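Local coordinates for protein SidF, inhibitor of growth family, member 3 (Legionella pneumophila subsp. pneumophila, PDB 4FYE) that probably removes the 3-phosphate from the inositol ring of membrane phosphoinositides such as phosphatidylinositol 3,4,5-trisphosphate, at residues Y285-A289 with Y509-Y513; A501-L506 with Q531-E536. The protein carries 1 engineered substitution. One frame throughout, in Å; residues are numbered along the deposited sequence.

Contact 1. Residues Y285-A289 with Y509-Y513; sequences YKKLA and YFEEY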
loop_
_atom_site.group_PDB
_atom_site.type_symbol
_atom_site.label_atom_id
_atom_site.label_comp_id
_atom_site.label_asym_id
_atom_site.label_seq_id
_atom_site.Cartn_x
_atom_site.Cartn_y
_atom_site.Cartn_z
ATOM N N TYR A 285 -27.795 -9.982 8.080
ATOM C CA TYR A 285 -27.731 -10.324 6.665
ATOM C C TYR A 285 -26.759 -9.378 5.989
ATOM O O TYR A 285 -25.728 -9.807 5.472
ATOM C CB TYR A 285 -29.103 -10.229 5.977
ATOM C CG TYR A 285 -30.151 -11.221 6.424
ATOM C CD1 TYR A 285 -29.857 -12.577 6.545
ATOM C CD2 TYR A 285 -31.465 -10.801 6.679
ATOM C CE1 TYR A 285 -30.841 -13.486 6.943
ATOM C CE2 TYR A 285 -32.460 -11.702 7.076
ATOM C CZ TYR A 285 -32.142 -13.043 7.213
ATOM O OH TYR A 285 -33.114 -13.948 7.596
ATOM N N LYS A 286 -27.087 -8.093 6.017
ATOM C CA LYS A 286 -26.227 -7.083 5.446
ATOM C C LYS A 286 -24.760 -7.265 5.836
ATOM O O LYS A 286 -23.891 -7.034 5.010
ATOM C CB LYS A 286 -26.702 -5.692 5.811
ATOM C CG LYS A 286 -25.772 -4.585 5.344
ATOM C CD LYS A 286 -26.023 -4.200 3.894
ATOM C CE LYS A 286 -27.062 -3.095 3.779
ATOM N NZ LYS A 286 -26.502 -1.823 4.301
ATOM N N LYS A 287 -24.501 -7.711 7.065
ATOM C CA LYS A 287 -23.129 -7.945 7.533
ATOM C C LYS A 287 -22.515 -9.134 6.819
ATOM O O LYS A 287 -21.333 -9.113 6.439
ATOM C CB LYS A 287 -23.065 -8.170 9.038
ATOM C CG LYS A 287 -23.147 -6.894 9.822
ATOM C CD LYS A 287 -22.935 -7.166 11.290
ATOM C CE LYS A 287 -23.159 -5.892 12.080
ATOM N NZ LYS A 287 -23.617 -6.219 13.451
ATOM N N LEU A 288 -23.298 -10.180 6.630
ATOM C CA LEU A 288 -22.748 -11.332 5.928
ATOM C C LEU A 288 -22.482 -10.984 4.466
ATOM O O LEU A 288 -21.493 -11.423 3.901
ATOM C CB LEU A 288 -23.645 -12.550 6.061
ATOM C CG LEU A 288 -23.022 -13.899 6.415
ATOM C CD1 LEU A 288 -23.801 -14.974 5.677
ATOM C CD2 LEU A 288 -21.543 -14.011 6.120
ATOM N N ALA A 289 -23.326 -10.149 3.880
ATOM C CA ALA A 289 -23.087 -9.632 2.551
ATOM C C ALA A 289 -21.700 -8.943 2.456
ATOM O O ALA A 289 -20.893 -9.187 1.516
ATOM C CB ALA A 289 -24.205 -8.684 2.188
ATOM N N TYR A 509 -23.999 -17.284 -1.063
ATOM C CA TYR A 509 -24.862 -16.438 -0.298
ATOM C C TYR A 509 -24.947 -15.041 -0.914
ATOM O O TYR A 509 -26.023 -14.466 -0.966
ATOM C CB TYR A 509 -24.461 -16.382 1.166
ATOM C CG TYR A 509 -25.184 -15.277 1.914
ATOM C CD1 TYR A 509 -24.724 -13.964 1.866
ATOM C CD2 TYR A 509 -26.327 -15.535 2.651
ATOM C CE1 TYR A 509 -25.379 -12.946 2.523
ATOM C CE2 TYR A 509 -26.982 -14.506 3.325
ATOM C CZ TYR A 509 -26.495 -13.216 3.258
ATOM O OH TYR A 509 -27.128 -12.183 3.911
ATOM N N PHE A 510 -23.829 -14.484 -1.384
ATOM C CA PHE A 510 -23.902 -13.141 -1.980
ATOM C C PHE A 510 -24.702 -13.095 -3.289
ATOM O O PHE A 510 -25.395 -12.111 -3.532
ATOM C CB PHE A 510 -22.514 -12.489 -2.166
ATOM C CG PHE A 510 -22.573 -11.092 -2.742
ATOM C CD1 PHE A 510 -22.498 -10.873 -4.121
ATOM C CD2 PHE A 510 -22.701 -9.985 -1.915
ATOM C CE1 PHE A 510 -22.535 -9.573 -4.659
ATOM C CE2 PHE A 510 -22.714 -8.681 -2.444
ATOM C CZ PHE A 510 -22.653 -8.481 -3.823
ATOM N N GLU A 511 -24.560 -14.135 -4.121
ATOM C CA GLU A 511 -25.305 -14.298 -5.408
ATOM C C GLU A 511 -26.809 -14.060 -5.265
ATOM O O GLU A 511 -27.395 -13.387 -6.112
ATOM C CB GLU A 511 -25.047 -15.676 -6.064
ATOM C CG GLU A 511 -23.743 -15.758 -6.885
ATOM C CD GLU A 511 -23.308 -17.192 -7.249
ATOM O OE1 GLU A 511 -24.180 -18.026 -7.607
ATOM O OE2 GLU A 511 -22.084 -17.497 -7.181
ATOM N N GLU A 512 -27.397 -14.604 -4.184
ATOM C CA GLU A 512 -28.816 -14.414 -3.836
ATOM C C GLU A 512 -29.073 -13.059 -3.201
ATOM O O GLU A 512 -30.011 -12.352 -3.596
ATOM C CB GLU A 512 -29.323 -15.496 -2.862
ATOM C CG GLU A 512 -29.980 -16.717 -3.486
ATOM C CD GLU A 512 -31.172 -16.406 -4.392
ATOM O OE1 GLU A 512 -32.250 -15.969 -3.893
ATOM O OE2 GLU A 512 -31.032 -16.639 -5.620
ATOM N N TYR A 513 -28.257 -12.713 -2.197
ATOM C CA TYR A 513 -28.444 -11.470 -1.488
ATOM C C TYR A 513 -28.396 -10.319 -2.468
ATOM O O TYR A 513 -29.121 -9.328 -2.327
ATOM C CB TYR A 513 -27.414 -11.278 -0.376
ATOM C CG TYR A 513 -27.623 -9.967 0.416
ATOM C CD1 TYR A 513 -27.121 -8.755 -0.063
ATOM C CD2 TYR A 513 -28.341 -9.943 1.628
ATOM C CE1 TYR A 513 -27.310 -7.573 0.621
ATOM C CE2 TYR A 513 -28.522 -8.756 2.328
ATOM C CZ TYR A 513 -28.000 -7.580 1.812
ATOM O OH TYR A 513 -28.138 -6.383 2.463
#
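Two tyrosines on 509-513, Y509 and Y513, each offer a ring face to an aliphatic group of 285-289. L288 CD1 sits almost on the normal of the Y509 ring, 3.8 Å from its centroid, a centred CH-pi contact. The methyl of A289 makes the second one, resting over the Y513 face 3.8 Å from the centroid but displaced toward the rim. Both tyrosines stand on the side of their helix that faces 285-289, and with CG anti to the backbone N (chi1 168° and -179°) their rings are carried across.

A further apolar contact has Y285 CB 4.0 Å from Y513 CE2. Separately, the K286 chain, bent at three torsions, brings CD 3.4 Å from Y513 OH.

Among polar groups, Y509 OH comes 3.2 Å from Y285 O, a carbonyl that already accepts the helical N-H of A289. K286 NZ is hydrogen-bonded to D278 O.

The short helical segments cross at -122° with their axes 10.3 Å apart, joining the start of helix 284-311 to the C-terminal end of helix 482-514. F510 continues the packing onto A292, V293 and I296, while helix 522-583 receives Y285 on D526 and K529, and Y509 on L525.

Contact 2. Residues A501-L506 with Q531-E536; sequences AYREAL and QVDGYE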
loop_
_atom_site.group_PDB
_atom_site.type_symbol
_atom_site.label_atom_id
_atom_site.label_comp_id
_atom_site.label_asym_id
_atom_site.label_seq_id
_atom_site.Cartn_x
_atom_site.Cartn_y
_atom_site.Cartn_z
ATOM N N ALA A 501 -15.297 -25.290 1.786
ATOM C CA ALA A 501 -16.741 -25.296 1.959
ATOM C C ALA A 501 -17.261 -23.899 2.371
ATOM O O ALA A 501 -18.269 -23.411 1.842
ATOM C CB ALA A 501 -17.141 -26.375 2.972
ATOM N N TYR A 502 -16.553 -23.224 3.269
ATOM C CA TYR A 502 -16.973 -21.878 3.660
ATOM C C TYR A 502 -16.950 -20.826 2.508
ATOM O O TYR A 502 -17.902 -20.021 2.347
ATOM C CB TYR A 502 -16.131 -21.433 4.856
ATOM C CG TYR A 502 -16.372 -20.051 5.310
ATOM C CD1 TYR A 502 -17.573 -19.698 5.960
ATOM C CD2 TYR A 502 -15.396 -19.069 5.140
ATOM C CE1 TYR A 502 -17.809 -18.407 6.404
ATOM C CE2 TYR A 502 -15.609 -17.766 5.593
ATOM C CZ TYR A 502 -16.810 -17.441 6.213
ATOM O OH TYR A 502 -17.008 -16.132 6.645
ATOM N N ARG A 503 -15.877 -20.808 1.722
ATOM C CA ARG A 503 -15.779 -19.823 0.640
ATOM C C ARG A 503 -16.907 -20.035 -0.352
ATOM O O ARG A 503 -17.631 -19.094 -0.711
ATOM C CB ARG A 503 -14.467 -19.942 -0.127
ATOM C CG ARG A 503 -13.230 -19.527 0.631
ATOM C CD ARG A 503 -12.012 -19.626 -0.271
ATOM N NE ARG A 503 -11.538 -21.003 -0.417
ATOM C CZ ARG A 503 -11.741 -21.738 -1.499
ATOM N NH1 ARG A 503 -12.410 -21.233 -2.562
ATOM N NH2 ARG A 503 -11.268 -22.974 -1.520
ATOM N N GLU A 504 -17.043 -21.289 -0.790
ATOM C CA GLU A 504 -17.985 -21.613 -1.858
ATOM C C GLU A 504 -19.392 -21.260 -1.383
ATOM O O GLU A 504 -20.168 -20.602 -2.080
ATOM C CB GLU A 504 -17.820 -23.078 -2.306
ATOM C CG GLU A 504 -17.629 -23.274 -3.829
ATOM C CD GLU A 504 -16.815 -22.166 -4.598
ATOM O OE1 GLU A 504 -17.402 -21.448 -5.463
ATOM O OE2 GLU A 504 -15.579 -22.008 -4.394
ATOM N N ALA A 505 -19.675 -21.616 -0.144
ATOM C CA ALA A 505 -20.948 -21.328 0.432
ATOM C C ALA A 505 -21.232 -19.808 0.469
ATOM O O ALA A 505 -22.297 -19.351 0.078
ATOM C CB ALA A 505 -20.975 -21.935 1.808
ATOM N N LEU A 506 -20.252 -19.030 0.907
ATOM C CA LEU A 506 -20.373 -17.580 1.036
ATOM C C LEU A 506 -20.542 -16.772 -0.283
ATOM O O LEU A 506 -21.273 -15.756 -0.308
ATOM C CB LEU A 506 -19.130 -17.092 1.752
ATOM C CG LEU A 506 -19.263 -16.104 2.891
ATOM C CD1 LEU A 506 -17.870 -15.730 3.411
ATOM C CD2 LEU A 506 -20.108 -14.893 2.496
ATOM N N GLN A 531 -25.641 -22.550 6.886
ATOM C CA GLN A 531 -24.412 -23.241 6.448
ATOM C C GLN A 531 -23.153 -22.441 6.720
ATOM O O GLN A 531 -22.140 -22.997 7.141
ATOM C CB GLN A 531 -24.425 -23.440 4.949
ATOM C CG GLN A 531 -25.346 -24.506 4.420
ATOM C CD GLN A 531 -25.262 -24.568 2.912
ATOM O OE1 GLN A 531 -24.214 -24.248 2.317
ATOM N NE2 GLN A 531 -26.366 -24.975 2.278
ATOM N N VAL A 532 -23.226 -21.141 6.442
ATOM C CA VAL A 532 -22.070 -20.264 6.510
ATOM C C VAL A 532 -21.655 -20.233 7.970
ATOM O O VAL A 532 -20.508 -20.521 8.334
ATOM C CB VAL A 532 -22.441 -18.883 5.929
ATOM C CG1 VAL A 532 -21.446 -17.799 6.340
ATOM C CG2 VAL A 532 -22.548 -18.956 4.406
ATOM N N ASP A 533 -22.667 -19.996 8.798
ATOM C CA ASP A 533 -22.530 -19.867 10.235
ATOM C C ASP A 533 -21.951 -21.120 10.865
ATOM O O ASP A 533 -20.997 -21.036 11.650
ATOM C CB ASP A 533 -23.875 -19.474 10.840
ATOM C CG ASP A 533 -24.304 -18.062 10.439
ATOM O OD1 ASP A 533 -23.427 -17.205 10.124
ATOM O OD2 ASP A 533 -25.521 -17.787 10.436
ATOM N N GLY A 534 -22.501 -22.276 10.500
ATOM C CA GLY A 534 -22.006 -23.536 11.041
ATOM C C GLY A 534 -20.510 -23.674 10.794
ATOM O O GLY A 534 -19.729 -23.960 11.719
ATOM N N TYR A 535 -20.118 -23.457 9.537
ATOM C CA TYR A 535 -18.721 -23.556 9.121
ATOM C C TYR A 535 -17.926 -22.499 9.856
ATOM O O TYR A 535 -16.810 -22.754 10.306
ATOM C CB TYR A 535 -18.567 -23.400 7.589
ATOM C CG TYR A 535 -19.234 -24.487 6.734
ATOM C CD1 TYR A 535 -19.132 -25.844 7.073
ATOM C CD2 TYR A 535 -19.948 -24.151 5.572
ATOM C CE1 TYR A 535 -19.729 -26.831 6.293
ATOM C CE2 TYR A 535 -20.550 -25.131 4.783
ATOM C CZ TYR A 535 -20.433 -26.467 5.144
ATOM O OH TYR A 535 -21.012 -27.444 4.365
ATOM N N GLU A 536 -18.528 -21.323 10.002
ATOM C CA GLU A 536 -17.929 -20.244 10.777
ATOM C C GLU A 536 -17.689 -20.634 12.250
ATOM O O GLU A 536 -16.537 -20.571 12.694
ATOM C CB GLU A 536 -18.771 -18.990 10.668
ATOM C CG GLU A 536 -17.952 -17.720 10.707
ATOM C CD GLU A 536 -18.798 -16.470 10.496
ATOM O OE1 GLU A 536 -19.959 -16.432 10.992
ATOM O OE2 GLU A 536 -18.294 -15.529 9.828
#
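A501 and Y535 meet across an antiparallel helical hairpin, formed by helices 482-514 and 522-583 within a region predicted to be coiled coil. The A501 methyl stands over one face of the Y535 ring, 4.1 Å from its centroid and shifted toward the rim, while A505 CB, one turn further on, lies at the edge of the same ring near its plane. Y535 gets there with CG beside its own backbone N (chi1 -64°), which lays the ring along the alanine side of 501-506.

Y502 and Y535 have their CB atoms 4.2 Å apart and point opposite ways, each lying across the partner helix: Y502 over V532 toward E536, Y535 over A501. The Y502 ring brings CE1 to 3.7 Å from V532 CG1. The other branch of that valine, CG2, faces A505, its distance to A505 CB being 4.3 Å, and V532 thus packs against Y502, A505 and L506. The small A501 and A505 probably help the segment axes come to 9.4 Å, at 157° between their directions.

Further out, helix 284-311 covers one flank, where L288 and A292 touch L506. Helix 373-387 adds Q382 and M383 against Y502. The E536 carboxylate is held by a salt bridge from K291 NZ to OE2, and K291 also packs on Y502, so this lysine probably helps to place both groups. The ring of Y502 and the carboxylate are turned 37° apart, with Y502 OH 3.5 Å from E536 OE2.

Contacts 1 and 2 lie 12 Å apart, centre to centre, near one end of the molecule, about 28 and 30 Å from the centre of the chain. Helix 482-514 serves both, giving 501-506 to contact 2 and 509-513 to contact 1 about two turns later. Along the sequence the segments alternate: 285-289, 501-506, 509-513, then 531-536. Contact 2 therefore closes a local hairpin, whereas contact 1 ties it to a helix more than 200 residues earlier. L288 CD1 packs 3.7 Å from V532 CG1, so the three helices meet in one continuous patch, helix 284-311 lying steeply across the predicted coiled-coil hairpin, all within the phosphoinositide phosphatase family region.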